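GTP-binding protein (Thermus thermophilus, PDB 2DBY) binds GDP and probably acts as a nucleotide-hydrolysing P-loop ATPase of the YchF/OLA1 subfamily that associates with the ribosome and its 50S subunit. Local coordinates at residues Q54-K59 against K331-G336; G60-P65 against A290-V295; L282-F287 against T299-T304; G303-R308 against D353-D358. One frame throughout, in Å; residues are numbered along the deposited sequence.

Contact 1 of 4, residues Q54-K59 against K331-G336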
loop_
_atom_site.group_PDB
_atom_site.type_symbol
_atom_site.label_atom_id
_atom_site.label_comp_id
_atom_site.label_asym_id
_atom_site.label_seq_id
_atom_site.Cartn_x
_atom_site.Cartn_y
_atom_site.Cartn_z
ATOM N N GLN A 54 -23.468 -8.597 2.673
ATOM C CA GLN A 54 -23.850 -9.843 3.296
ATOM C C GLN A 54 -25.317 -9.798 3.722
ATOM O O GLN A 54 -26.029 -10.765 3.521
ATOM C CB GLN A 54 -22.968 -10.134 4.509
ATOM C CG GLN A 54 -23.433 -11.315 5.357
ATOM C CD GLN A 54 -22.590 -11.492 6.614
ATOM O OE1 GLN A 54 -22.610 -10.650 7.502
ATOM N NE2 GLN A 54 -21.840 -12.585 6.684
ATOM N N ARG A 55 -25.777 -8.688 4.300
ATOM C CA ARG A 55 -27.185 -8.626 4.712
ATOM C C ARG A 55 -28.082 -8.644 3.475
ATOM O O ARG A 55 -29.153 -9.266 3.474
ATOM C CB ARG A 55 -27.492 -7.362 5.540
ATOM C CG ARG A 55 -28.991 -7.207 5.815
ATOM C CD ARG A 55 -29.406 -5.794 6.204
ATOM N NE ARG A 55 -29.251 -4.805 5.136
ATOM C CZ ARG A 55 -30.057 -4.666 4.084
ATOM N NH1 ARG A 55 -31.114 -5.465 3.920
ATOM N NH2 ARG A 55 -29.814 -3.695 3.202
ATOM N N THR A 56 -27.646 -7.972 2.418
ATOM C CA THR A 56 -28.420 -7.932 1.184
ATOM C C THR A 56 -28.654 -9.322 0.595
ATOM O O THR A 56 -29.728 -9.603 0.067
ATOM C CB THR A 56 -27.716 -7.057 0.124
ATOM O OG1 THR A 56 -27.692 -5.695 0.571
ATOM C CG2 THR A 56 -28.439 -7.139 -1.228
ATOM N N PHE A 57 -27.667 -10.206 0.707
ATOM C CA PHE A 57 -27.802 -11.537 0.132
ATOM C C PHE A 57 -28.165 -12.659 1.101
ATOM O O PHE A 57 -28.203 -13.827 0.729
ATOM C CB PHE A 57 -26.531 -11.866 -0.668
ATOM C CG PHE A 57 -26.363 -11.012 -1.903
ATOM C CD1 PHE A 57 -25.532 -9.888 -1.908
ATOM C CD2 PHE A 57 -27.083 -11.306 -3.055
ATOM C CE1 PHE A 57 -25.423 -9.070 -3.047
ATOM C CE2 PHE A 57 -26.987 -10.497 -4.195
ATOM C CZ PHE A 57 -26.158 -9.378 -4.194
ATOM N N ALA A 58 -28.455 -12.295 2.344
ATOM C CA ALA A 58 -28.837 -13.267 3.347
ATOM C C ALA A 58 -30.307 -13.579 3.140
ATOM O O ALA A 58 -31.121 -12.671 2.989
ATOM C CB ALA A 58 -28.623 -12.701 4.737
ATOM N N LYS A 59 -30.639 -14.864 3.122
ATOM C CA LYS A 59 -32.022 -15.287 2.943
ATOM C C LYS A 59 -32.369 -16.392 3.933
ATOM O O LYS A 59 -31.543 -17.261 4.230
ATOM C CB LYS A 59 -32.242 -15.751 1.502
ATOM C CG LYS A 59 -32.018 -14.645 0.482
ATOM C CD LYS A 59 -32.852 -13.418 0.834
ATOM C CE LYS A 59 -32.425 -12.183 0.059
ATOM N NZ LYS A 59 -33.204 -10.985 0.498
ATOM N N LYS A 331 -25.398 0.744 -4.653
ATOM C CA LYS A 331 -26.597 0.652 -5.482
ATOM C C LYS A 331 -27.114 -0.783 -5.460
ATOM O O LYS A 331 -28.320 -1.017 -5.585
ATOM C CB LYS A 331 -26.293 1.089 -6.925
ATOM C CG LYS A 331 -25.816 2.522 -7.071
ATOM C CD LYS A 331 -26.764 3.535 -6.448
ATOM C CE LYS A 331 -28.115 3.608 -7.173
ATOM N NZ LYS A 331 -29.032 4.605 -6.526
ATOM N N LEU A 332 -26.217 -1.759 -5.321
ATOM C CA LEU A 332 -26.673 -3.141 -5.244
ATOM C C LEU A 332 -27.412 -3.289 -3.904
ATOM O O LEU A 332 -28.452 -3.951 -3.810
ATOM C CB LEU A 332 -25.491 -4.122 -5.301
ATOM C CG LEU A 332 -25.826 -5.617 -5.333
ATOM C CD1 LEU A 332 -26.821 -5.908 -6.485
ATOM C CD2 LEU A 332 -24.523 -6.423 -5.529
ATOM N N VAL A 333 -26.858 -2.684 -2.858
ATOM C CA VAL A 333 -27.491 -2.755 -1.541
ATOM C C VAL A 333 -28.836 -2.009 -1.574
ATOM O O VAL A 333 -29.840 -2.502 -1.052
ATOM C CB VAL A 333 -26.586 -2.124 -0.450
ATOM C CG1 VAL A 333 -27.330 -2.021 0.889
ATOM C CG2 VAL A 333 -25.323 -3.004 -0.267
ATOM N N GLU A 334 -28.842 -0.824 -2.168
ATOM C CA GLU A 334 -30.076 -0.034 -2.230
ATOM C C GLU A 334 -31.173 -0.773 -2.994
ATOM O O GLU A 334 -32.349 -0.714 -2.619
ATOM C CB GLU A 334 -29.821 1.322 -2.885
ATOM C CG GLU A 334 -31.085 2.200 -2.943
ATOM C CD GLU A 334 -30.806 3.574 -3.514
ATOM O OE1 GLU A 334 -31.740 4.410 -3.549
ATOM O OE2 GLU A 334 -29.653 3.826 -3.925
ATOM N N ALA A 335 -30.796 -1.465 -4.068
ATOM C CA ALA A 335 -31.771 -2.219 -4.859
ATOM C C ALA A 335 -32.287 -3.461 -4.126
ATOM O O ALA A 335 -33.467 -3.812 -4.240
ATOM C CB ALA A 335 -31.160 -2.626 -6.192
ATOM N N GLY A 336 -31.406 -4.139 -3.393
ATOM C CA GLY A 336 -31.800 -5.319 -2.649
ATOM C C GLY A 336 -31.378 -6.654 -3.254
ATOM O O GLY A 336 -31.765 -7.713 -2.766
HETATM O O HOH W 1 -30.142 -4.527 0.487
HETATM O O HOH W 2 -31.511 -10.456 -2.815
#
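Thr56, on helix 48-57, puts both branches of its side chain against the end of helix 329-335. With OG1 anti to the carbonyl carbon (chi1 -66°), CG2 stands anti to the backbone N and rests on Gly336 C at 3.6 Å. OG1 lies over Val333, 3.6 Å from Val333 CA, with both Val333 methyls close by. Beside it, Leu332 reaches out with CG anti to its own backbone N (chi1 -176°). This brings Leu332 CD2 to the edge of the Phe57 ring, in plane, 3.6 Å from Phe57 CZ. One face of the same ring carries Thr56 CG2, offset toward the rim. At the outer border Arg55 bends at chi3 and passes its NH2 near Val333 CG1.

No direct hydrogen bond joins the two segments. One water instead links Thr56 OG1, at 2.7 Å, to Val333 O, to which it donates at 2.6 Å. Arg55 NH2 adds a weak bond to this water. A second water donates to Gly336 O and, weakly, to Thr56 O. Thr56 OG1 also bonds to Ala52 O, one turn back in its helix.

Further out, Trp338 meets the Phe57 ring and touches Leu332, while Leu53 packs on Leu332 and Val333. Gly336 ends its helix with positive phi. The contact joins the helix of the G domain to the C-terminal DUF933 region. It is mainly apolar, and its polar links run through water.

Contact 2 of 4, residues G60-P65 against A290-V295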
loop_
_atom_site.group_PDB
_atom_site.type_symbol
_atom_site.label_atom_id
_atom_site.label_comp_id
_atom_site.label_asym_id
_atom_site.label_seq_id
_atom_site.Cartn_x
_atom_site.Cartn_y
_atom_site.Cartn_z
ATOM N N GLY A 60 -33.592 -16.347 4.450
ATOM C CA GLY A 60 -34.015 -17.340 5.418
ATOM C C GLY A 60 -33.076 -17.313 6.607
ATOM O O GLY A 60 -32.940 -16.288 7.278
ATOM N N GLU A 61 -32.416 -18.439 6.859
ATOM C CA GLU A 61 -31.479 -18.545 7.972
ATOM C C GLU A 61 -30.058 -18.627 7.442
ATOM O O GLU A 61 -29.102 -18.771 8.210
ATOM C CB GLU A 61 -31.775 -19.789 8.803
ATOM C CG GLU A 61 -33.231 -19.938 9.193
ATOM C CD GLU A 61 -33.423 -20.942 10.306
ATOM O OE1 GLU A 61 -33.056 -20.622 11.460
ATOM O OE2 GLU A 61 -33.929 -22.053 10.025
ATOM N N ARG A 62 -29.928 -18.542 6.121
ATOM C CA ARG A 62 -28.628 -18.603 5.478
ATOM C C ARG A 62 -28.040 -17.201 5.330
ATOM O O ARG A 62 -28.741 -16.239 4.998
ATOM C CB ARG A 62 -28.748 -19.262 4.101
ATOM C CG ARG A 62 -29.368 -20.653 4.125
ATOM C CD ARG A 62 -29.346 -21.307 2.747
ATOM N NE ARG A 62 -30.057 -22.588 2.745
ATOM C CZ ARG A 62 -30.201 -23.378 1.681
ATOM N NH1 ARG A 62 -29.679 -23.032 0.508
ATOM N NH2 ARG A 62 -30.872 -24.520 1.792
ATOM N N VAL A 63 -26.746 -17.096 5.594
ATOM C CA VAL A 63 -26.027 -15.832 5.478
ATOM C C VAL A 63 -24.697 -16.177 4.805
ATOM O O VAL A 63 -23.982 -17.076 5.243
ATOM C CB VAL A 63 -25.815 -15.188 6.879
ATOM C CG1 VAL A 63 -25.514 -16.256 7.906
ATOM C CG2 VAL A 63 -24.687 -14.171 6.836
ATOM N N PRO A 64 -24.372 -15.495 3.698
ATOM C CA PRO A 64 -23.108 -15.817 3.042
ATOM C C PRO A 64 -21.902 -15.349 3.837
ATOM O O PRO A 64 -21.921 -14.282 4.458
ATOM C CB PRO A 64 -23.225 -15.113 1.695
ATOM C CG PRO A 64 -24.064 -13.911 2.028
ATOM C CD PRO A 64 -25.128 -14.493 2.931
ATOM N N PRO A 65 -20.845 -16.163 3.848
ATOM C CA PRO A 65 -19.631 -15.799 4.574
ATOM C C PRO A 65 -18.992 -14.612 3.840
ATOM O O PRO A 65 -19.214 -14.427 2.633
ATOM C CB PRO A 65 -18.763 -17.051 4.450
ATOM C CG PRO A 65 -19.741 -18.155 4.189
ATOM C CD PRO A 65 -20.733 -17.515 3.271
ATOM N N ALA A 290 -20.309 -10.671 -5.116
ATOM C CA ALA A 290 -21.312 -10.851 -4.077
ATOM C C ALA A 290 -22.513 -11.654 -4.549
ATOM O O ALA A 290 -23.016 -11.449 -5.651
ATOM C CB ALA A 290 -21.772 -9.490 -3.572
ATOM N N GLY A 291 -22.949 -12.556 -3.681
ATOM C CA GLY A 291 -24.077 -13.416 -3.974
ATOM C C GLY A 291 -24.429 -14.230 -2.747
ATOM O O GLY A 291 -23.795 -14.115 -1.699
ATOM N N GLU A 292 -25.432 -15.089 -2.874
ATOM C CA GLU A 292 -25.870 -15.890 -1.733
ATOM C C GLU A 292 -24.799 -16.803 -1.161
ATOM O O GLU A 292 -24.826 -17.130 0.029
ATOM C CB GLU A 292 -27.084 -16.737 -2.113
ATOM C CG GLU A 292 -28.066 -16.901 -0.969
ATOM C CD GLU A 292 -29.142 -17.943 -1.237
ATOM O OE1 GLU A 292 -29.669 -17.985 -2.375
ATOM O OE2 GLU A 292 -29.462 -18.714 -0.301
ATOM N N LYS A 293 -23.855 -17.229 -1.992
ATOM C CA LYS A 293 -22.825 -18.126 -1.491
ATOM C C LYS A 293 -21.640 -17.456 -0.819
ATOM O O LYS A 293 -21.006 -18.055 0.048
ATOM C CB LYS A 293 -22.306 -19.026 -2.615
ATOM C CG LYS A 293 -22.378 -18.396 -3.992
ATOM C CD LYS A 293 -21.729 -17.020 -4.033
ATOM C CE LYS A 293 -22.284 -16.220 -5.189
ATOM N NZ LYS A 293 -23.774 -16.205 -5.124
ATOM N N GLU A 294 -21.339 -16.220 -1.199
ATOM C CA GLU A 294 -20.170 -15.559 -0.621
ATOM C C GLU A 294 -20.094 -14.103 -1.038
ATOM O O GLU A 294 -20.580 -13.739 -2.098
ATOM C CB GLU A 294 -18.899 -16.280 -1.113
ATOM C CG GLU A 294 -17.570 -15.713 -0.609
ATOM C CD GLU A 294 -16.352 -16.375 -1.255
ATOM O OE1 GLU A 294 -16.037 -16.053 -2.415
ATOM O OE2 GLU A 294 -15.715 -17.226 -0.594
ATOM N N VAL A 295 -19.470 -13.275 -0.200
ATOM C CA VAL A 295 -19.258 -11.862 -0.532
ATOM C C VAL A 295 -17.759 -11.719 -0.288
ATOM O O VAL A 295 -17.289 -12.017 0.797
ATOM C CB VAL A 295 -20.025 -10.915 0.411
ATOM C CG1 VAL A 295 -19.569 -9.473 0.192
ATOM C CG2 VAL A 295 -21.511 -11.013 0.129
#
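The hydrogen bonding across this contact is a single backbone link. Val295 N donates to Pro65 O over 3.1 Å, with 159° at the hydrogen and the donor nearly along the C=O axis. Glu294 CA makes a CA-H...O contact with the same oxygen, 3.6 Å from Pro65 O.

Van der Waals contacts come chiefly from the two prolines. Pro64 points its ring into the bend of 290-295, and Pro64 CB sits 3.1 Å from Glu292 O, a tight approach. Gly291 O is also near that carbon, so two carbonyl oxygens lie near Pro64 CB. Pro64 CG reaches Val295 CG2 more loosely, at 4.3 Å. Pro65 lies alongside, with Pro65 CD 3.3 Å from Lys293 O.

Residues 291-294 form the turn of the beta hairpin made by strands 284-290 and 295-301. Two weak backbone bonds between Gly291 and Glu294 close the turn. Residues 60-65 lead from helix 48-57 into strand 66-75, which pairs in parallel with strand 295-301. The Val295 bond therefore lies where these two strands start side by side, and Val295 bonds on to Val67.

Charge plays a looser part. Arg62 and Glu292 both extend their chains and cross obliquely, their flat groups 34° apart. Arg62 NH1 stays 4.4 Å from Glu292 OE2, beyond a salt bridge. The nearer approach is made by Arg62 CD, 4.0 Å from Glu292 OE2. Both side chains are exposed, so any attraction between them is probably softened by solvent.

Contact 3 of 4, residues L282-F287 against T299-T304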
loop_
_atom_site.group_PDB
_atom_site.type_symbol
_atom_site.label_atom_id
_atom_site.label_comp_id
_atom_site.label_asym_id
_atom_site.label_seq_id
_atom_site.Cartn_x
_atom_site.Cartn_y
_atom_site.Cartn_z
ATOM N N LEU A 282 0.062 2.206 -2.215
ATOM C CA LEU A 282 0.214 1.255 -3.311
ATOM C C LEU A 282 -0.770 1.551 -4.458
ATOM O O LEU A 282 -0.791 0.833 -5.464
ATOM C CB LEU A 282 0.019 -0.186 -2.803
ATOM C CG LEU A 282 1.078 -0.676 -1.800
ATOM C CD1 LEU A 282 0.696 -2.042 -1.202
ATOM C CD2 LEU A 282 2.416 -0.753 -2.492
ATOM N N ASP A 283 -1.562 2.610 -4.292
ATOM C CA ASP A 283 -2.569 3.049 -5.279
ATOM C C ASP A 283 -3.547 1.932 -5.621
ATOM O O ASP A 283 -3.813 1.655 -6.789
ATOM C CB ASP A 283 -1.884 3.514 -6.561
ATOM C CG ASP A 283 -2.786 4.380 -7.428
ATOM O OD1 ASP A 283 -2.460 4.549 -8.621
ATOM O OD2 ASP A 283 -3.810 4.903 -6.922
ATOM N N LEU A 284 -4.111 1.314 -4.591
ATOM C CA LEU A 284 -5.008 0.190 -4.806
ATOM C C LEU A 284 -6.471 0.525 -4.603
ATOM O O LEU A 284 -6.813 1.541 -3.993
ATOM C CB LEU A 284 -4.629 -0.931 -3.845
ATOM C CG LEU A 284 -3.161 -1.346 -3.900
ATOM C CD1 LEU A 284 -2.893 -2.353 -2.785
ATOM C CD2 LEU A 284 -2.848 -1.936 -5.279
ATOM N N LEU A 285 -7.330 -0.339 -5.135
ATOM C CA LEU A 285 -8.775 -0.181 -4.953
ATOM C C LEU A 285 -9.377 -1.558 -4.741
ATOM O O LEU A 285 -8.792 -2.583 -5.116
ATOM C CB LEU A 285 -9.422 0.554 -6.141
ATOM C CG LEU A 285 -9.267 0.093 -7.588
ATOM C CD1 LEU A 285 -10.259 -1.028 -7.882
ATOM C CD2 LEU A 285 -9.525 1.293 -8.525
ATOM N N THR A 286 -10.539 -1.580 -4.093
ATOM C CA THR A 286 -11.248 -2.803 -3.793
ATOM C C THR A 286 -12.464 -2.984 -4.695
ATOM O O THR A 286 -13.189 -2.018 -4.926
ATOM C CB THR A 286 -11.817 -2.765 -2.345
ATOM O OG1 THR A 286 -10.746 -2.574 -1.408
ATOM C CG2 THR A 286 -12.582 -4.048 -2.024
ATOM N N PHE A 287 -12.663 -4.192 -5.231
ATOM C CA PHE A 287 -13.912 -4.470 -5.960
ATOM C C PHE A 287 -14.455 -5.732 -5.288
ATOM O O PHE A 287 -13.699 -6.456 -4.606
ATOM C CB PHE A 287 -13.715 -4.633 -7.488
ATOM C CG PHE A 287 -13.096 -5.934 -7.923
ATOM C CD1 PHE A 287 -13.859 -7.100 -8.003
ATOM C CD2 PHE A 287 -11.755 -5.982 -8.307
ATOM C CE1 PHE A 287 -13.298 -8.298 -8.461
ATOM C CE2 PHE A 287 -11.193 -7.169 -8.763
ATOM C CZ PHE A 287 -11.959 -8.328 -8.841
ATOM N N THR A 299 -8.585 -7.031 -4.617
ATOM C CA THR A 299 -7.729 -5.850 -4.760
ATOM C C THR A 299 -6.981 -5.810 -6.093
ATOM O O THR A 299 -6.420 -6.813 -6.519
ATOM C CB THR A 299 -6.651 -5.842 -3.645
ATOM O OG1 THR A 299 -7.294 -5.777 -2.372
ATOM C CG2 THR A 299 -5.700 -4.649 -3.795
ATOM N N VAL A 300 -7.028 -4.657 -6.747
ATOM C CA VAL A 300 -6.304 -4.416 -7.990
ATOM C C VAL A 300 -5.751 -3.003 -7.956
ATOM O O VAL A 300 -6.237 -2.144 -7.216
ATOM C CB VAL A 300 -7.196 -4.540 -9.255
ATOM C CG1 VAL A 300 -7.658 -5.969 -9.415
ATOM C CG2 VAL A 300 -8.347 -3.590 -9.190
ATOM N N ARG A 301 -4.728 -2.753 -8.765
ATOM C CA ARG A 301 -4.145 -1.422 -8.838
ATOM C C ARG A 301 -5.092 -0.479 -9.581
ATOM O O ARG A 301 -5.797 -0.885 -10.508
ATOM C CB ARG A 301 -2.797 -1.510 -9.574
ATOM C CG ARG A 301 -1.807 -2.437 -8.899
ATOM C CD ARG A 301 -0.643 -2.785 -9.817
ATOM N NE ARG A 301 0.447 -3.412 -9.078
ATOM C CZ ARG A 301 1.593 -3.814 -9.624
ATOM N NH1 ARG A 301 1.803 -3.658 -10.925
ATOM N NH2 ARG A 301 2.537 -4.356 -8.864
ATOM N N ARG A 302 -5.138 0.772 -9.163
ATOM C CA ARG A 302 -5.979 1.741 -9.838
ATOM C C ARG A 302 -5.523 1.785 -11.297
ATOM O O ARG A 302 -4.323 1.871 -11.578
ATOM C CB ARG A 302 -5.827 3.116 -9.180
ATOM C CG ARG A 302 -6.567 4.249 -9.898
ATOM C CD ARG A 302 -6.737 5.476 -8.996
ATOM N NE ARG A 302 -7.875 5.337 -8.078
ATOM C CZ ARG A 302 -7.875 4.616 -6.956
ATOM N NH1 ARG A 302 -6.786 3.957 -6.580
ATOM N NH2 ARG A 302 -8.977 4.545 -6.212
ATOM N N GLY A 303 -6.480 1.695 -12.220
ATOM C CA GLY A 303 -6.152 1.716 -13.635
ATOM C C GLY A 303 -6.423 0.376 -14.292
ATOM O O GLY A 303 -6.518 0.281 -15.517
ATOM N N THR A 304 -6.549 -0.657 -13.465
ATOM C CA THR A 304 -6.823 -2.018 -13.915
ATOM C C THR A 304 -8.194 -2.101 -14.600
ATOM O O THR A 304 -9.196 -1.616 -14.065
ATOM C CB THR A 304 -6.796 -3.002 -12.711
ATOM O OG1 THR A 304 -5.496 -2.980 -12.102
ATOM C CG2 THR A 304 -7.118 -4.434 -13.163
HETATM O O HOH W 3 -1.942 2.311 -10.104
#
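Arg302 extends from CG anti to its backbone N (chi1 174°), then bends at chi3 and folds across the start of strand 284-290. Leu285 CD2 lies over the centre of one guanidinium face, 4.0 Å above it. Arg302 NH1 forms a salt bridge with Asp283 OD2 at 3.1 Å, from above the carboxylate plane. This bond is bent, with 136° at the hydrogen. A water joins Asp283 OD1 to Arg302 O.

Leu285 takes the crowded rotamer, CG between backbone N and carbonyl carbon (chi1 55°). Val300 places CG2 likewise, and Leu285 CD1 presses on Val300 CG2 at a tight 3.5 Å. The other methyl, Val300 CG1, meets the edge of the Phe287 ring in plane, 3.8 Å from Phe287 CE2. Leu284 spreads its methyls along one side of the partner strand, CD1 on Thr299 CG2 and CD2 on Arg301 CG. Thr299 OG1 bonds away to Thr69 and Tyr279.

Leu285 and Val300 exchange two nearly straight backbone bonds, and Arg302 N adds one to Asp283 O. Asp283 leaves helix 270-281 through a Schellman motif, and Arg301 to Thr304 form a type II turn. Together they frame the open end of an antiparallel beta hairpin.

Contact 4 of 4, residues G303-R308 against D353-D358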
loop_
_atom_site.group_PDB
_atom_site.type_symbol
_atom_site.label_atom_id
_atom_site.label_comp_id
_atom_site.label_asym_id
_atom_site.label_seq_id
_atom_site.Cartn_x
_atom_site.Cartn_y
_atom_site.Cartn_z
ATOM N N GLY A 303 -6.480 1.695 -12.220
ATOM C CA GLY A 303 -6.152 1.716 -13.635
ATOM C C GLY A 303 -6.423 0.376 -14.292
ATOM O O GLY A 303 -6.518 0.281 -15.517
ATOM N N THR A 304 -6.549 -0.657 -13.465
ATOM C CA THR A 304 -6.823 -2.018 -13.915
ATOM C C THR A 304 -8.194 -2.101 -14.600
ATOM O O THR A 304 -9.196 -1.616 -14.065
ATOM C CB THR A 304 -6.796 -3.002 -12.711
ATOM O OG1 THR A 304 -5.496 -2.980 -12.102
ATOM C CG2 THR A 304 -7.118 -4.434 -13.163
ATOM N N LYS A 305 -8.225 -2.704 -15.787
ATOM C CA LYS A 305 -9.463 -2.862 -16.566
ATOM C C LYS A 305 -10.227 -4.111 -16.159
ATOM O O LYS A 305 -9.684 -5.005 -15.507
ATOM C CB LYS A 305 -9.158 -2.981 -18.058
ATOM C CG LYS A 305 -8.212 -1.950 -18.603
ATOM C CD LYS A 305 -8.846 -0.599 -18.695
ATOM C CE LYS A 305 -8.096 0.252 -19.716
ATOM N NZ LYS A 305 -8.735 1.580 -19.877
ATOM N N ALA A 306 -11.479 -4.187 -16.602
ATOM C CA ALA A 306 -12.355 -5.305 -16.265
ATOM C C ALA A 306 -11.753 -6.693 -16.512
ATOM O O ALA A 306 -11.866 -7.574 -15.673
ATOM C CB ALA A 306 -13.681 -5.154 -17.011
ATOM N N PRO A 307 -11.107 -6.907 -17.680
ATOM C CA PRO A 307 -10.509 -8.215 -17.977
ATOM C C PRO A 307 -9.448 -8.647 -16.970
ATOM O O PRO A 307 -9.442 -9.789 -16.513
ATOM C CB PRO A 307 -9.916 -8.019 -19.377
ATOM C CG PRO A 307 -10.805 -6.954 -19.976
ATOM C CD PRO A 307 -10.991 -5.995 -18.830
ATOM N N ARG A 308 -8.531 -7.741 -16.637
ATOM C CA ARG A 308 -7.494 -8.083 -15.680
ATOM C C ARG A 308 -8.133 -8.284 -14.321
ATOM O O ARG A 308 -7.746 -9.175 -13.567
ATOM C CB ARG A 308 -6.438 -6.988 -15.599
ATOM C CG ARG A 308 -5.350 -7.283 -14.567
ATOM C CD ARG A 308 -4.240 -6.266 -14.680
ATOM N NE ARG A 308 -3.465 -6.470 -15.902
ATOM C CZ ARG A 308 -2.758 -5.522 -16.509
ATOM N NH1 ARG A 308 -2.731 -4.288 -16.012
ATOM N NH2 ARG A 308 -2.062 -5.811 -17.603
ATOM N N ASP A 353 -12.570 -2.352 -21.994
ATOM C CA ASP A 353 -12.004 -1.007 -21.845
ATOM C C ASP A 353 -12.357 -0.342 -20.509
ATOM O O ASP A 353 -11.835 0.724 -20.173
ATOM C CB ASP A 353 -12.552 -0.124 -22.956
ATOM C CG ASP A 353 -14.084 -0.030 -22.910
ATOM O OD1 ASP A 353 -14.750 -1.091 -22.984
ATOM O OD2 ASP A 353 -14.619 1.095 -22.789
ATOM N N TYR A 354 -13.261 -0.962 -19.761
ATOM C CA TYR A 354 -13.716 -0.401 -18.491
ATOM C C TYR A 354 -12.687 -0.445 -17.362
ATOM O O TYR A 354 -12.170 -1.510 -17.039
ATOM C CB TYR A 354 -14.977 -1.135 -18.034
ATOM C CG TYR A 354 -15.494 -0.641 -16.719
ATOM C CD1 TYR A 354 -15.988 0.659 -16.592
ATOM C CD2 TYR A 354 -15.469 -1.457 -15.585
ATOM C CE1 TYR A 354 -16.444 1.138 -15.376
ATOM C CE2 TYR A 354 -15.927 -0.989 -14.352
ATOM C CZ TYR A 354 -16.412 0.312 -14.258
ATOM O OH TYR A 354 -16.863 0.803 -13.057
ATOM N N GLU A 355 -12.389 0.717 -16.778
ATOM C CA GLU A 355 -11.469 0.784 -15.649
ATOM C C GLU A 355 -12.300 0.588 -14.377
ATOM O O GLU A 355 -13.246 1.348 -14.113
ATOM C CB GLU A 355 -10.743 2.136 -15.615
ATOM C CG GLU A 355 -9.498 2.157 -16.506
ATOM C CD GLU A 355 -8.931 3.549 -16.730
ATOM O OE1 GLU A 355 -8.825 4.325 -15.758
ATOM O OE2 GLU A 355 -8.580 3.860 -17.888
ATOM N N VAL A 356 -11.950 -0.430 -13.593
ATOM C CA VAL A 356 -12.682 -0.726 -12.366
ATOM C C VAL A 356 -12.601 0.425 -11.377
ATOM O O VAL A 356 -11.569 1.089 -11.248
ATOM C CB VAL A 356 -12.158 -2.007 -11.702
ATOM C CG1 VAL A 356 -12.929 -2.279 -10.410
ATOM C CG2 VAL A 356 -12.325 -3.185 -12.656
ATOM N N GLN A 357 -13.693 0.664 -10.666
ATOM C CA GLN A 357 -13.721 1.745 -9.696
ATOM C C GLN A 357 -13.849 1.139 -8.308
ATOM O O GLN A 357 -14.429 0.075 -8.150
ATOM C CB GLN A 357 -14.912 2.671 -9.977
ATOM C CG GLN A 357 -14.809 3.421 -11.300
ATOM C CD GLN A 357 -16.100 4.157 -11.646
ATOM O OE1 GLN A 357 -17.057 3.561 -12.151
ATOM N NE2 GLN A 357 -16.139 5.453 -11.351
ATOM N N ASP A 358 -13.300 1.812 -7.306
ATOM C CA ASP A 358 -13.390 1.292 -5.963
ATOM C C ASP A 358 -14.875 1.119 -5.604
ATOM O O ASP A 358 -15.702 1.988 -5.902
ATOM C CB ASP A 358 -12.733 2.258 -4.988
ATOM C CG ASP A 358 -12.646 1.694 -3.606
ATOM O OD1 ASP A 358 -13.580 1.908 -2.802
ATOM O OD2 ASP A 358 -11.639 1.023 -3.335
HETATM O O HOH W 4 -9.090 0.531 -12.144
#
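Thr304 O is held by two donors. Val356 N reaches it at 3.0 Å, nearly along the C=O axis, and a bridging water donates from 2.9 Å. The same water accepts from Gly303 N and donates to Val356 O, so it ties the two backbones together a second time.

Tyr354 O takes the next bond, from Ala306 N at 2.8 Å. The bond is bent, with 137° at the hydrogen, although the donor lies nearly along the C=O axis. Lys305 CA also packs close to Tyr354 O, with a CA-H...O contact.

The Lys305 side chain bends at chi2 (-72°) and runs beside Glu355, both pointing the same way. Lys305 CD lies 3.6 Å from Glu355 CG. At the tip, Lys305 NZ makes a salt bridge to Glu355 OE2 at 3.0 Å, on the anti lone pair. NZ also bonds to Asp353 O at 3.2 Å, from above the carbonyl plane. Two acceptors thus hold the ammonium group.

Ala306 CB sits near the edge of the Tyr354 ring, whose OH bonds to Asp360. Val356 CG2 lies near Thr304 O, and Val356 packs on Leu285 and Phe287 of strand 284-290.

Lys305 occupies the N-cap position of helix 306-313. The Lys305-Glu355 pairing is a single beta bridge, set where the turn after the hairpin enters that helix, and it docks the loop between strands 348-350 and 360-365 there.

How the contacts relate
The contacts form two groups, contact centres 23 to 26 Å apart between groups. Contacts 1 and 2 lie 10 Å apart and touch through Gln54 NE2 and Pro64 O. Contacts 3 and 4 lie 9 Å apart, share Gly303 and Thr304, and touch through Thr286 N and Asp358 OD2. The hairpin of strands 284-290 and 295-301 spans both groups, with its turn in contact 2 and its open end in contact 3. Along the chain, 54-65 comes first, followed by 282-287, 290-295 and 299-308, then 331-336 and 353-358. Contacts 1 and 2 join the G domain to the C-terminal region. Contacts 3 and 4 hold that region together internally. All four lie away from the GDP site.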